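Local coordinates for protein methanogen homoaconitase large subunit (Methanocaldococcus jannaschii, PDB 4KP2) that forms the large subunit of a [4Fe-4S] hydro-lyase that interconverts (R)-homocitrate, cis-homoaconitate and homoisocitrate on the route to 2-oxosuberate, at residues E333-L338 / D369-A374; M291-A296 / S423-A428; T313-V318 / K345-I350; G397-S402 / N416-L421. All blocks are in the same frame, centred on the assembly; numbering follows the deposited sequence.

Contact 1. Residues E333-L338 / D369-A374; sequences EAAKYL and DIFVKA
The ring of Phe371 is met at its edge, near its own plane, by two groups of the other helix: the CD2 methyl of Leu338 and the backbone carbonyl carbon of Ala334. Leu338 CD2 makes the closer approach, 3.5 Å from Phe371 CD1, and the two side chains cross at about a right angle. Ala335 N approaches the ring obliquely, and Ala335 CB lies 4.0 Å from Phe371 CE1. Phe371 leaves its helix with CG anti to the carbonyl carbon (chi1 -70°), and this swings the ring over to segment 333-338 although its CB does not point there. Leu338 works in two directions, since the same CD2 also rests 3.7 Å from Ala374 CB. These are neighbouring helices, 328-338 and 367-374, of a parallel alpha/beta domain; the short axes approach to 9.5 Å and cross at 43°. Small residues, Ala335 and Ala374, line the join, and no hydrogen bond spans it. Ile370 packs against Ala335 and the Leu338 carbonyl. Its CG2 branch, anti to the backbone N, lies against two backbone carbonyls of the facing helix, 3.6 Å from Leu338 O and 3.8 Å from Ala335 O, while its CD1 lies 4.2 Å from Ala335 CB. The sheet packs against the pair: Leu338 touches Leu349, and Phe371 touches Val351 and Ile378. Elsewhere on helix 367-374, Val372 and Lys373 pack on Leu360 of the second subunit.

Contact 2. Residues M291-A296 / S423-A428; sequences MEEQVA and SPKIAA
At the first turn of helix 424-433, Lys425 and Ile426 reach across to Glu293 and Val295, in the segment that runs into the short strand 294-296. The polar half is a salt bridge: Lys425 NZ donates to Glu293 OE2 at 2.9 Å, approaching from above the carboxylate plane (44° out of it). Lys425 gets there with CG anti to the backbone N (chi1 171°) and the rest of its chain stretched out, whereas the Glu293 chain is bent at chi2, and the two cross at about a right angle. The other carboxylate oxygen, OE1, is held by Asn438 ND2, so both oxygens of this buried group have a partner. Ser423, just before the helix, is its N-cap; Ser423 OG accepts a weak but straight bond from Ile426 N, 3.3 Å long. Ile426 supplies the apolar half, its CD1 methyl lying 3.7 Å from Glu293 CB and 4.0 Å from Val295 CG2. An alanine in place of Glu293 would keep the CB beside Ile426 CD1 but would probably leave the Lys425 ammonium without this countercharge and the Asn438 amide without this acceptor. Val295 also packs on Ile307 and Val310 of helix 307-310.

Contact 3. Residues T313-V318 / K345-I350; sequences TEINQV and KDVKLI
Strands 317-318 and 348-350 run parallel, Gln317 paired with Lys348 and Val318 with Leu349, joined by Lys348 N to Asn316 O (3.3 Å), Val318 N to Lys348 O (3.1 Å) and Ile350 N to Val318 O (2.8 Å). On the face that carries Gln317 and Lys348, Gln317 OE1 lies 3.4 Å from Lys348 CE and also near Ile350 CD1, and Gln317 NE2 donates to Gly392 O, which fixes the turn of the amide. Gln317 arrives extended, CG anti to the backbone N (chi1 -174°), and slants across both neighbours. On the Val318 face the contacts are apolar. Val318 splits its branches: CG1 sits 3.7 Å from Leu349 CD1, and CG2 4.0 Å from Val347 CG2. That same Val347 methyl receives Ile315 CD1 at 3.8 Å, from the loop before the strand. Together these are the two strands of a beta-alpha-beta unit whose helix is 328-338. Strand 317-320 is central in its sheet, with 399-402 along its other edge, and 377-378 continues the sheet beyond 348-351. Helix 424-433 covers Val318 through Ala427 and Ala431, while Lys348 and Ile350 pack on Pro87 and Pro86 of the second subunit.

Contact 4. Residues G397-S402 / N416-L421; sequences GEICLS and NSYIYL
Close packing runs from Ile399 to Ser402 against Tyr418 to Leu421, where the strands run parallel, their short axes 22° apart, and the bonds are short: Cys400 N to Tyr418 O 2.8 Å, Tyr420 N to Cys400 O 2.7 Å and Ser402 N to Tyr420 O 2.7 Å. On the partly exposed tyrosine face, each branch of Ile399 meets a different tyrosine. Its CG1 lies 3.7 Å from Tyr418 CB; chi1 of -61° sets CG1 beside the backbone N and leaves CG2 anti to it, 3.6 Å from Tyr420 CD1 and oblique to that ring. The Leu401 and Tyr420 side chains cross at about a right angle, Leu401 CD1 3.6 Å from Tyr420 CB. An alanine at Ile399 would probably open a gap beside both tyrosines and leave the Tyr420 ring freer to turn. This is the margin of a five-stranded parallel sheet in the alpha-beta-alpha sandwich: 418-421 is its outermost strand within the chain, and no helix intervenes before it. The opposite face, with Cys400, Ser402, Ile419 and Leu421, is buried; Ser402, bonded through OG to Thr404, has its side chain about 7 Å from that of Cys386, a predicted [4Fe-4S] ligand. Past the sound bond from Tyr418 N to Glu398 O the pairing slackens. The Gly397 N to Asn416 O bond is 3.2 Å and bent, its donor well above the carbonyl plane, and the CA of exposed Gly397 lies at the edge of the Tyr418 ring. Asn416 turns its amide away to Glu396.

Overall arrangement
Contacts 1, 3 and 4 belong to one parallel alpha/beta layer system; contact 2 joins its last helix, 424-433, to strand 294-296, from a separate small antiparallel sheet. Contacts 3 and 4, with centres about 9 Å apart, lie in the same parallel sheet, where strands 317-320 and 399-402 are neighbours. Contact 1 joins two helices on that sheet and reaches contact 3 through Leu338 and Leu349; its centre is about 22 Å from that of contact 4, which it does not touch. Along the chain, contact 2 closes a loop that encloses the other three, contacts 1 and 3 interlock, and contact 4 follows both. Helix 424-433 packs against contacts 1, 3 and 4. Contacts 1 and 3 also border the second subunit.

Contact 1. Residues E333-L338 / D369-A374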
loop_
_atom_site.group_PDB
_atom_site.type_symbol
_atom_site.label_atom_id
_atom_site.label_comp_id
_atom_site.label_asym_id
_atom_site.label_seq_id
_atom_site.Cartn_x
_atom_site.Cartn_y
_atom_site.Cartn_z
ATOM N N GLU A 333 -1.748 14.251 15.031
ATOM C CA GLU A 333 -1.037 14.126 16.298
ATOM C C GLU A 333 0.294 13.411 16.103
ATOM O O GLU A 333 1.315 13.809 16.665
ATOM C CB GLU A 333 -1.893 13.369 17.317
ATOM C CG GLU A 333 -1.188 13.059 18.632
ATOM C CD GLU A 333 -1.018 14.280 19.519
ATOM O OE1 GLU A 333 -1.579 15.345 19.189
ATOM O OE2 GLU A 333 -0.322 14.169 20.551
ATOM N N ALA A 334 0.276 12.353 15.299
ATOM C CA ALA A 334 1.478 11.575 15.028
ATOM C C ALA A 334 2.449 12.359 14.152
ATOM O O ALA A 334 3.665 12.274 14.329
ATOM C CB ALA A 334 1.117 10.254 14.369
ATOM N N ALA A 335 1.904 13.119 13.208
ATOM C CA ALA A 335 2.715 13.931 12.308
ATOM C C ALA A 335 3.402 15.056 13.070
ATOM O O ALA A 335 4.461 15.532 12.667
ATOM C CB ALA A 335 1.861 14.494 11.187
ATOM N N LYS A 336 2.788 15.475 14.172
ATOM C CA LYS A 336 3.343 16.520 15.021
ATOM C C LYS A 336 4.689 16.109 15.609
ATOM O O LYS A 336 5.635 16.898 15.627
ATOM C CB LYS A 336 2.359 16.862 16.141
ATOM C CG LYS A 336 2.922 17.776 17.213
ATOM C CD LYS A 336 1.878 18.050 18.281
ATOM C CE LYS A 336 2.458 18.865 19.426
ATOM N NZ LYS A 336 1.415 19.176 20.448
ATOM N N TYR A 337 4.770 14.872 16.089
ATOM C CA TYR A 337 6.007 14.358 16.665
ATOM C C TYR A 337 6.927 13.778 15.595
ATOM O O TYR A 337 8.097 13.493 15.856
ATOM C CB TYR A 337 5.706 13.301 17.730
ATOM C CG TYR A 337 5.125 13.866 19.007
ATOM C CD1 TYR A 337 5.952 14.308 20.031
ATOM C CD2 TYR A 337 3.751 13.958 19.187
ATOM C CE1 TYR A 337 5.428 14.825 21.200
ATOM C CE2 TYR A 337 3.218 14.474 20.355
ATOM C CZ TYR A 337 4.062 14.906 21.357
ATOM O OH TYR A 337 3.540 15.422 22.521
ATOM N N LEU A 338 6.393 13.602 14.391
ATOM C CA LEU A 338 7.165 13.056 13.282
ATOM C C LEU A 338 7.631 14.182 12.372
ATOM O O LEU A 338 8.315 13.950 11.375
ATOM C CB LEU A 338 6.317 12.067 12.486
ATOM C CG LEU A 338 7.022 10.807 11.985
ATOM C CD1 LEU A 338 7.274 9.850 13.137
ATOM C CD2 LEU A 338 6.202 10.139 10.899
ATOM N N ASP A 369 2.767 14.156 3.500
ATOM C CA ASP A 369 4.110 14.585 3.120
ATOM C C ASP A 369 5.100 14.382 4.262
ATOM O O ASP A 369 6.209 13.893 4.053
ATOM C CB ASP A 369 4.106 16.054 2.692
ATOM C CG ASP A 369 3.186 16.316 1.518
ATOM O OD1 ASP A 369 2.127 15.658 1.436
ATOM O OD2 ASP A 369 3.522 17.179 0.679
ATOM N N ILE A 370 4.685 14.752 5.468
ATOM C CA ILE A 370 5.516 14.591 6.655
ATOM C C ILE A 370 5.836 13.120 6.909
ATOM O O ILE A 370 6.951 12.775 7.302
ATOM C CB ILE A 370 4.832 15.190 7.899
ATOM C CG1 ILE A 370 4.472 16.656 7.651
ATOM C CG2 ILE A 370 5.726 15.058 9.121
ATOM C CD1 ILE A 370 3.774 17.317 8.814
ATOM N N PHE A 371 4.851 12.259 6.679
ATOM C CA PHE A 371 5.035 10.821 6.839
ATOM C C PHE A 371 6.053 10.282 5.841
ATOM O O PHE A 371 6.982 9.566 6.214
ATOM C CB PHE A 371 3.704 10.085 6.671
ATOM C CG PHE A 371 2.740 10.310 7.799
ATOM C CD1 PHE A 371 3.192 10.409 9.104
ATOM C CD2 PHE A 371 1.382 10.425 7.554
ATOM C CE1 PHE A 371 2.309 10.615 10.146
ATOM C CE2 PHE A 371 0.492 10.631 8.591
ATOM C CZ PHE A 371 0.955 10.727 9.889
ATOM N N VAL A 372 5.872 10.632 4.572
ATOM C CA VAL A 372 6.750 10.156 3.509
ATOM C C VAL A 372 8.167 10.702 3.666
ATOM O O VAL A 372 9.143 9.987 3.434
ATOM C CB VAL A 372 6.205 10.525 2.112
ATOM C CG1 VAL A 372 7.074 9.913 1.025
ATOM C CG2 VAL A 372 4.769 10.055 1.966
ATOM N N LYS A 373 8.275 11.967 4.063
ATOM C CA LYS A 373 9.576 12.580 4.322
ATOM C C LYS A 373 10.305 11.839 5.434
ATOM O O LYS A 373 11.515 11.621 5.362
ATOM C CB LYS A 373 9.417 14.052 4.703
ATOM C CG LYS A 373 9.075 14.970 3.542
ATOM C CD LYS A 373 8.700 16.355 4.044
ATOM C CE LYS A 373 8.219 17.247 2.910
ATOM N NZ LYS A 373 9.290 17.493 1.905
ATOM N N ALA A 374 9.557 11.448 6.460
ATOM C CA ALA A 374 10.124 10.712 7.583
ATOM C C ALA A 374 10.513 9.298 7.166
ATOM O O ALA A 374 11.362 8.669 7.796
ATOM C CB ALA A 374 9.146 10.676 8.743
#

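Contact 2. Residues M291-A296 / S423-A428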
loop_
_atom_site.group_PDB
_atom_site.type_symbol
_atom_site.label_atom_id
_atom_site.label_comp_id
_atom_site.label_asym_id
_atom_site.label_seq_id
_atom_site.Cartn_x
_atom_site.Cartn_y
_atom_site.Cartn_z
ATOM N N MET A 291 -2.756 10.082 35.755
ATOM C CA MET A 291 -2.510 8.810 35.091
ATOM C C MET A 291 -1.453 8.952 34.005
ATOM O O MET A 291 -1.459 9.919 33.242
ATOM C CB MET A 291 -3.807 8.272 34.484
ATOM C CG MET A 291 -3.662 6.922 33.800
ATOM S SD MET A 291 -5.119 6.473 32.841
ATOM C CE MET A 291 -5.105 7.754 31.587
ATOM N N GLU A 292 -0.543 7.985 33.937
ATOM C CA GLU A 292 0.469 7.962 32.889
ATOM C C GLU A 292 -0.138 7.460 31.587
ATOM O O GLU A 292 -1.272 6.981 31.563
ATOM C CB GLU A 292 1.641 7.062 33.286
ATOM C CG GLU A 292 2.375 7.497 34.542
ATOM C CD GLU A 292 3.629 6.678 34.792
ATOM O OE1 GLU A 292 3.636 5.874 35.748
ATOM O OE2 GLU A 292 4.606 6.838 34.032
ATOM N N GLU A 293 0.623 7.570 30.503
ATOM C CA GLU A 293 0.192 7.044 29.215
ATOM C C GLU A 293 0.264 5.520 29.210
ATOM O O GLU A 293 1.037 4.925 29.962
ATOM C CB GLU A 293 1.023 7.645 28.081
ATOM C CG GLU A 293 0.574 9.040 27.675
ATOM C CD GLU A 293 1.721 9.911 27.211
ATOM O OE1 GLU A 293 2.540 10.312 28.063
ATOM O OE2 GLU A 293 1.804 10.194 25.997
ATOM N N GLN A 294 -0.541 4.890 28.362
ATOM C CA GLN A 294 -0.734 3.445 28.433
ATOM C C GLN A 294 -0.237 2.687 27.201
ATOM O O GLN A 294 -0.573 3.031 26.067
ATOM C CB GLN A 294 -2.212 3.133 28.680
ATOM C CG GLN A 294 -2.814 3.869 29.870
ATOM C CD GLN A 294 -2.184 3.472 31.191
ATOM O OE1 GLN A 294 -2.428 2.381 31.709
ATOM N NE2 GLN A 294 -1.369 4.361 31.747
ATOM N N VAL A 295 0.567 1.654 27.440
ATOM C CA VAL A 295 1.036 0.757 26.387
ATOM C C VAL A 295 0.782 -0.709 26.747
ATOM O O VAL A 295 1.326 -1.217 27.729
ATOM C CB VAL A 295 2.540 0.943 26.118
ATOM C CG1 VAL A 295 3.044 -0.121 25.151
ATOM C CG2 VAL A 295 2.817 2.339 25.583
ATOM N N ALA A 296 -0.038 -1.386 25.947
ATOM C CA ALA A 296 -0.382 -2.783 26.204
ATOM C C ALA A 296 0.711 -3.743 25.738
ATOM O O ALA A 296 1.193 -3.648 24.611
ATOM C CB ALA A 296 -1.710 -3.133 25.550
ATOM N N SER A 423 -0.883 4.663 21.683
ATOM C CA SER A 423 -1.510 5.784 20.994
ATOM C C SER A 423 -0.658 6.212 19.802
ATOM O O SER A 423 0.538 5.922 19.766
ATOM C CB SER A 423 -1.693 6.958 21.958
ATOM O OG SER A 423 -0.444 7.483 22.370
ATOM N N PRO A 424 -1.273 6.891 18.817
ATOM C CA PRO A 424 -0.534 7.415 17.662
ATOM C C PRO A 424 0.616 8.322 18.088
ATOM O O PRO A 424 1.654 8.350 17.425
ATOM C CB PRO A 424 -1.588 8.236 16.922
ATOM C CG PRO A 424 -2.867 7.581 17.261
ATOM C CD PRO A 424 -2.725 7.103 18.677
ATOM N N LYS A 425 0.420 9.055 19.180
ATOM C CA LYS A 425 1.463 9.907 19.736
ATOM C C LYS A 425 2.696 9.089 20.100
ATOM O O LYS A 425 3.794 9.356 19.611
ATOM C CB LYS A 425 0.942 10.635 20.974
ATOM C CG LYS A 425 2.013 11.382 21.749
ATOM C CD LYS A 425 1.461 11.895 23.068
ATOM C CE LYS A 425 2.540 12.567 23.899
ATOM N NZ LYS A 425 2.035 12.952 25.247
ATOM N N ILE A 426 2.503 8.091 20.957
ATOM C CA ILE A 426 3.590 7.224 21.393
ATOM C C ILE A 426 4.146 6.409 20.228
ATOM O O ILE A 426 5.350 6.163 20.147
ATOM C CB ILE A 426 3.126 6.274 22.517
ATOM C CG1 ILE A 426 2.520 7.074 23.671
ATOM C CG2 ILE A 426 4.280 5.419 23.017
ATOM C CD1 ILE A 426 2.050 6.219 24.824
ATOM N N ALA A 427 3.261 6.003 19.324
ATOM C CA ALA A 427 3.659 5.226 18.154
ATOM C C ALA A 427 4.611 6.014 17.263
ATOM O O ALA A 427 5.595 5.475 16.756
ATOM C CB ALA A 427 2.434 4.788 17.367
ATOM N N ALA A 428 4.316 7.296 17.079
ATOM C CA ALA A 428 5.151 8.162 16.257
ATOM C C ALA A 428 6.504 8.410 16.914
ATOM O O ALA A 428 7.544 8.326 16.263
ATOM C CB ALA A 428 4.443 9.479 15.984
#

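Contact 3. Residues T313-V318 / K345-I350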
loop_
_atom_site.group_PDB
_atom_site.type_symbol
_atom_site.label_atom_id
_atom_site.label_comp_id
_atom_site.label_asym_id
_atom_site.label_seq_id
_atom_site.Cartn_x
_atom_site.Cartn_y
_atom_site.Cartn_z
ATOM N N THR A 313 11.901 -0.508 25.502
ATOM C CA THR A 313 11.624 -1.725 24.749
ATOM C C THR A 313 11.916 -1.531 23.265
ATOM O O THR A 313 11.348 -0.651 22.620
ATOM C CB THR A 313 10.160 -2.170 24.919
ATOM O OG1 THR A 313 9.867 -2.335 26.312
ATOM C CG2 THR A 313 9.914 -3.483 24.194
ATOM N N GLU A 314 12.805 -2.362 22.733
ATOM C CA GLU A 314 13.184 -2.279 21.328
ATOM C C GLU A 314 12.042 -2.697 20.409
ATOM O O GLU A 314 11.477 -3.780 20.558
ATOM C CB GLU A 314 14.410 -3.151 21.053
ATOM C CG GLU A 314 14.791 -3.223 19.584
ATOM C CD GLU A 314 15.865 -4.256 19.311
ATOM O OE1 GLU A 314 16.400 -4.830 20.283
ATOM O OE2 GLU A 314 16.173 -4.495 18.124
ATOM N N ILE A 315 11.707 -1.830 19.460
ATOM C CA ILE A 315 10.692 -2.143 18.460
ATOM C C ILE A 315 11.299 -2.204 17.062
ATOM O O ILE A 315 12.263 -1.500 16.761
ATOM C CB ILE A 315 9.521 -1.135 18.493
ATOM C CG1 ILE A 315 10.039 0.300 18.606
ATOM C CG2 ILE A 315 8.592 -1.441 19.653
ATOM C CD1 ILE A 315 10.238 0.995 17.278
ATOM N N ASN A 316 10.730 -3.050 16.210
ATOM C CA ASN A 316 11.243 -3.231 14.859
ATOM C C ASN A 316 10.283 -2.710 13.796
ATOM O O ASN A 316 10.661 -2.540 12.637
ATOM C CB ASN A 316 11.559 -4.704 14.602
ATOM C CG ASN A 316 12.405 -5.319 15.700
ATOM O OD1 ASN A 316 11.992 -6.280 16.349
ATOM N ND2 ASN A 316 13.593 -4.766 15.914
ATOM N N GLN A 317 9.041 -2.461 14.196
ATOM C CA GLN A 317 8.027 -1.960 13.275
ATOM C C GLN A 317 6.970 -1.158 14.027
ATOM O O GLN A 317 6.655 -1.454 15.177
ATOM C CB GLN A 317 7.374 -3.120 12.516
ATOM C CG GLN A 317 6.404 -2.691 11.423
ATOM C CD GLN A 317 5.787 -3.864 10.691
ATOM O OE1 GLN A 317 6.277 -4.284 9.643
ATOM N NE2 GLN A 317 4.701 -4.397 11.237
ATOM N N VAL A 318 6.434 -0.130 13.379
ATOM C CA VAL A 318 5.376 0.676 13.975
ATOM C C VAL A 318 4.245 0.891 12.981
ATOM O O VAL A 318 4.467 1.373 11.873
ATOM C CB VAL A 318 5.895 2.049 14.444
ATOM C CG1 VAL A 318 4.743 2.909 14.939
ATOM C CG2 VAL A 318 6.944 1.883 15.533
ATOM N N LYS A 345 16.483 3.920 12.011
ATOM C CA LYS A 345 16.956 3.012 10.967
ATOM C C LYS A 345 16.421 1.583 11.066
ATOM O O LYS A 345 16.007 1.000 10.064
ATOM C CB LYS A 345 18.487 2.990 10.942
ATOM C CG LYS A 345 19.078 2.080 9.880
ATOM C CD LYS A 345 20.596 2.098 9.923
ATOM C CE LYS A 345 21.113 1.686 11.293
ATOM N NZ LYS A 345 20.658 0.319 11.673
ATOM N N ASP A 346 16.428 1.027 12.271
ATOM C CA ASP A 346 16.079 -0.377 12.462
ATOM C C ASP A 346 14.580 -0.623 12.623
ATOM O O ASP A 346 14.164 -1.723 12.988
ATOM C CB ASP A 346 16.841 -0.956 13.656
ATOM C CG ASP A 346 18.339 -0.977 13.433
ATOM O OD1 ASP A 346 18.771 -1.328 12.313
ATOM O OD2 ASP A 346 19.086 -0.636 14.375
ATOM N N VAL A 347 13.774 0.395 12.346
ATOM C CA VAL A 347 12.323 0.262 12.433
ATOM C C VAL A 347 11.621 0.824 11.199
ATOM O O VAL A 347 11.909 1.935 10.755
ATOM C CB VAL A 347 11.763 0.911 13.723
ATOM C CG1 VAL A 347 12.630 2.073 14.150
ATOM C CG2 VAL A 347 10.312 1.347 13.537
ATOM N N LYS A 348 10.706 0.035 10.643
ATOM C CA LYS A 348 9.926 0.445 9.485
ATOM C C LYS A 348 8.551 0.954 9.911
ATOM O O LYS A 348 7.817 0.270 10.624
ATOM C CB LYS A 348 9.791 -0.716 8.499
ATOM C CG LYS A 348 9.483 -2.048 9.160
ATOM C CD LYS A 348 9.730 -3.207 8.212
ATOM C CE LYS A 348 9.558 -4.537 8.924
ATOM N NZ LYS A 348 9.938 -5.682 8.057
ATOM N N LEU A 349 8.211 2.162 9.475
ATOM C CA LEU A 349 6.944 2.781 9.847
ATOM C C LEU A 349 5.889 2.607 8.760
ATOM O O LEU A 349 6.137 2.887 7.587
ATOM C CB LEU A 349 7.147 4.266 10.147
ATOM C CG LEU A 349 5.888 5.081 10.445
ATOM C CD1 LEU A 349 5.154 4.519 11.648
ATOM C CD2 LEU A 349 6.248 6.537 10.671
ATOM N N ILE A 350 4.708 2.143 9.160
ATOM C CA ILE A 350 3.602 1.950 8.232
ATOM C C ILE A 350 2.417 2.827 8.620
ATOM O O ILE A 350 1.917 2.748 9.742
ATOM C CB ILE A 350 3.148 0.480 8.199
ATOM C CG1 ILE A 350 4.321 -0.429 7.825
ATOM C CG2 ILE A 350 1.996 0.299 7.225
ATOM C CD1 ILE A 350 3.972 -1.899 7.825
#

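Contact 4. Residues G397-S402 / N416-L421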
loop_
_atom_site.group_PDB
_atom_site.type_symbol
_atom_site.label_atom_id
_atom_site.label_comp_id
_atom_site.label_asym_id
_atom_site.label_seq_id
_atom_site.Cartn_x
_atom_site.Cartn_y
_atom_site.Cartn_z
ATOM N N GLY A 397 10.630 -13.165 16.256
ATOM C CA GLY A 397 11.370 -12.339 17.192
ATOM C C GLY A 397 11.235 -10.859 16.897
ATOM O O GLY A 397 11.881 -10.028 17.534
ATOM N N GLU A 398 10.391 -10.529 15.926
ATOM C CA GLU A 398 10.196 -9.143 15.522
ATOM C C GLU A 398 9.074 -8.489 16.323
ATOM O O GLU A 398 8.015 -9.084 16.528
ATOM C CB GLU A 398 9.909 -9.068 14.022
ATOM C CG GLU A 398 9.946 -7.665 13.450
ATOM C CD GLU A 398 10.120 -7.659 11.946
ATOM O OE1 GLU A 398 10.124 -8.753 11.343
ATOM O OE2 GLU A 398 10.260 -6.561 11.368
ATOM N N ILE A 399 9.314 -7.261 16.774
ATOM C CA ILE A 399 8.363 -6.552 17.623
ATOM C C ILE A 399 7.702 -5.386 16.891
ATOM O O ILE A 399 8.372 -4.605 16.214
ATOM C CB ILE A 399 9.048 -6.029 18.904
ATOM C CG1 ILE A 399 9.601 -7.192 19.726
ATOM C CG2 ILE A 399 8.082 -5.208 19.740
ATOM C CD1 ILE A 399 10.213 -6.773 21.042
ATOM N N CYS A 400 6.385 -5.274 17.031
ATOM C CA CYS A 400 5.636 -4.193 16.402
ATOM C C CYS A 400 4.814 -3.388 17.404
ATOM O O CYS A 400 4.123 -3.949 18.251
ATOM C CB CYS A 400 4.718 -4.741 15.307
ATOM S SG CYS A 400 3.588 -3.518 14.604
ATOM N N LEU A 401 4.900 -2.065 17.298
ATOM C CA LEU A 401 4.066 -1.175 18.093
ATOM C C LEU A 401 2.930 -0.651 17.226
ATOM O O LEU A 401 3.157 0.112 16.288
ATOM C CB LEU A 401 4.886 -0.009 18.643
ATOM C CG LEU A 401 4.100 1.019 19.458
ATOM C CD1 LEU A 401 3.506 0.379 20.700
ATOM C CD2 LEU A 401 4.976 2.197 19.833
ATOM N N SER A 402 1.707 -1.062 17.543
ATOM C CA SER A 402 0.562 -0.738 16.700
ATOM C C SER A 402 -0.496 0.099 17.413
ATOM O O SER A 402 -0.557 0.132 18.642
ATOM C CB SER A 402 -0.074 -2.020 16.159
ATOM O OG SER A 402 -1.202 -1.725 15.357
ATOM N N ASN A 416 6.067 -16.453 17.004
ATOM C CA ASN A 416 7.026 -15.977 17.993
ATOM C C ASN A 416 7.309 -14.486 17.851
ATOM O O ASN A 416 8.342 -13.996 18.305
ATOM C CB ASN A 416 8.325 -16.778 17.910
ATOM C CG ASN A 416 8.117 -18.255 18.183
ATOM O OD1 ASN A 416 7.244 -18.637 18.962
ATOM N ND2 ASN A 416 8.921 -19.094 17.541
ATOM N N SER A 417 6.385 -13.773 17.215
ATOM C CA SER A 417 6.501 -12.328 17.064
ATOM C C SER A 417 5.778 -11.618 18.203
ATOM O O SER A 417 4.991 -12.230 18.926
ATOM C CB SER A 417 5.937 -11.881 15.715
ATOM O OG SER A 417 4.592 -12.297 15.559
ATOM N N TYR A 418 6.043 -10.325 18.361
ATOM C CA TYR A 418 5.489 -9.571 19.478
ATOM C C TYR A 418 4.799 -8.287 19.030
ATOM O O TYR A 418 5.242 -7.625 18.091
ATOM C CB TYR A 418 6.582 -9.251 20.497
ATOM C CG TYR A 418 7.316 -10.474 20.997
ATOM C CD1 TYR A 418 6.843 -11.195 22.086
ATOM C CD2 TYR A 418 8.480 -10.911 20.377
ATOM C CE1 TYR A 418 7.512 -12.314 22.545
ATOM C CE2 TYR A 418 9.155 -12.027 20.829
ATOM C CZ TYR A 418 8.667 -12.725 21.913
ATOM O OH TYR A 418 9.338 -13.838 22.363
ATOM N N ILE A 419 3.713 -7.945 19.716
ATOM C CA ILE A 419 2.934 -6.753 19.397
ATOM C C ILE A 419 2.706 -5.905 20.644
ATOM O O ILE A 419 2.424 -6.432 21.718
ATOM C CB ILE A 419 1.565 -7.124 18.792
ATOM C CG1 ILE A 419 1.744 -8.023 17.568
ATOM C CG2 ILE A 419 0.774 -5.875 18.423
ATOM C CD1 ILE A 419 0.442 -8.452 16.939
ATOM N N TYR A 420 2.839 -4.591 20.499
ATOM C CA TYR A 420 2.526 -3.665 21.580
ATOM C C TYR A 420 1.484 -2.657 21.108
ATOM O O TYR A 420 1.547 -2.171 19.977
ATOM C CB TYR A 420 3.785 -2.937 22.054
ATOM C CG TYR A 420 4.746 -3.795 22.846
ATOM C CD1 TYR A 420 5.562 -4.723 22.214
ATOM C CD2 TYR A 420 4.847 -3.666 24.225
ATOM C CE1 TYR A 420 6.446 -5.505 22.934
ATOM C CE2 TYR A 420 5.729 -4.444 24.953
ATOM C CZ TYR A 420 6.525 -5.362 24.302
ATOM O OH TYR A 420 7.405 -6.141 25.017
ATOM N N LEU A 421 0.523 -2.348 21.972
ATOM C CA LEU A 421 -0.547 -1.419 21.623
ATOM C C LEU A 421 -0.371 -0.081 22.330
ATOM O O LEU A 421 -0.114 -0.037 23.531
ATOM C CB LEU A 421 -1.909 -2.017 21.980
ATOM C CG LEU A 421 -2.269 -3.345 21.317
ATOM C CD1 LEU A 421 -3.619 -3.836 21.812
ATOM C CD2 LEU A 421 -2.271 -3.199 19.805
#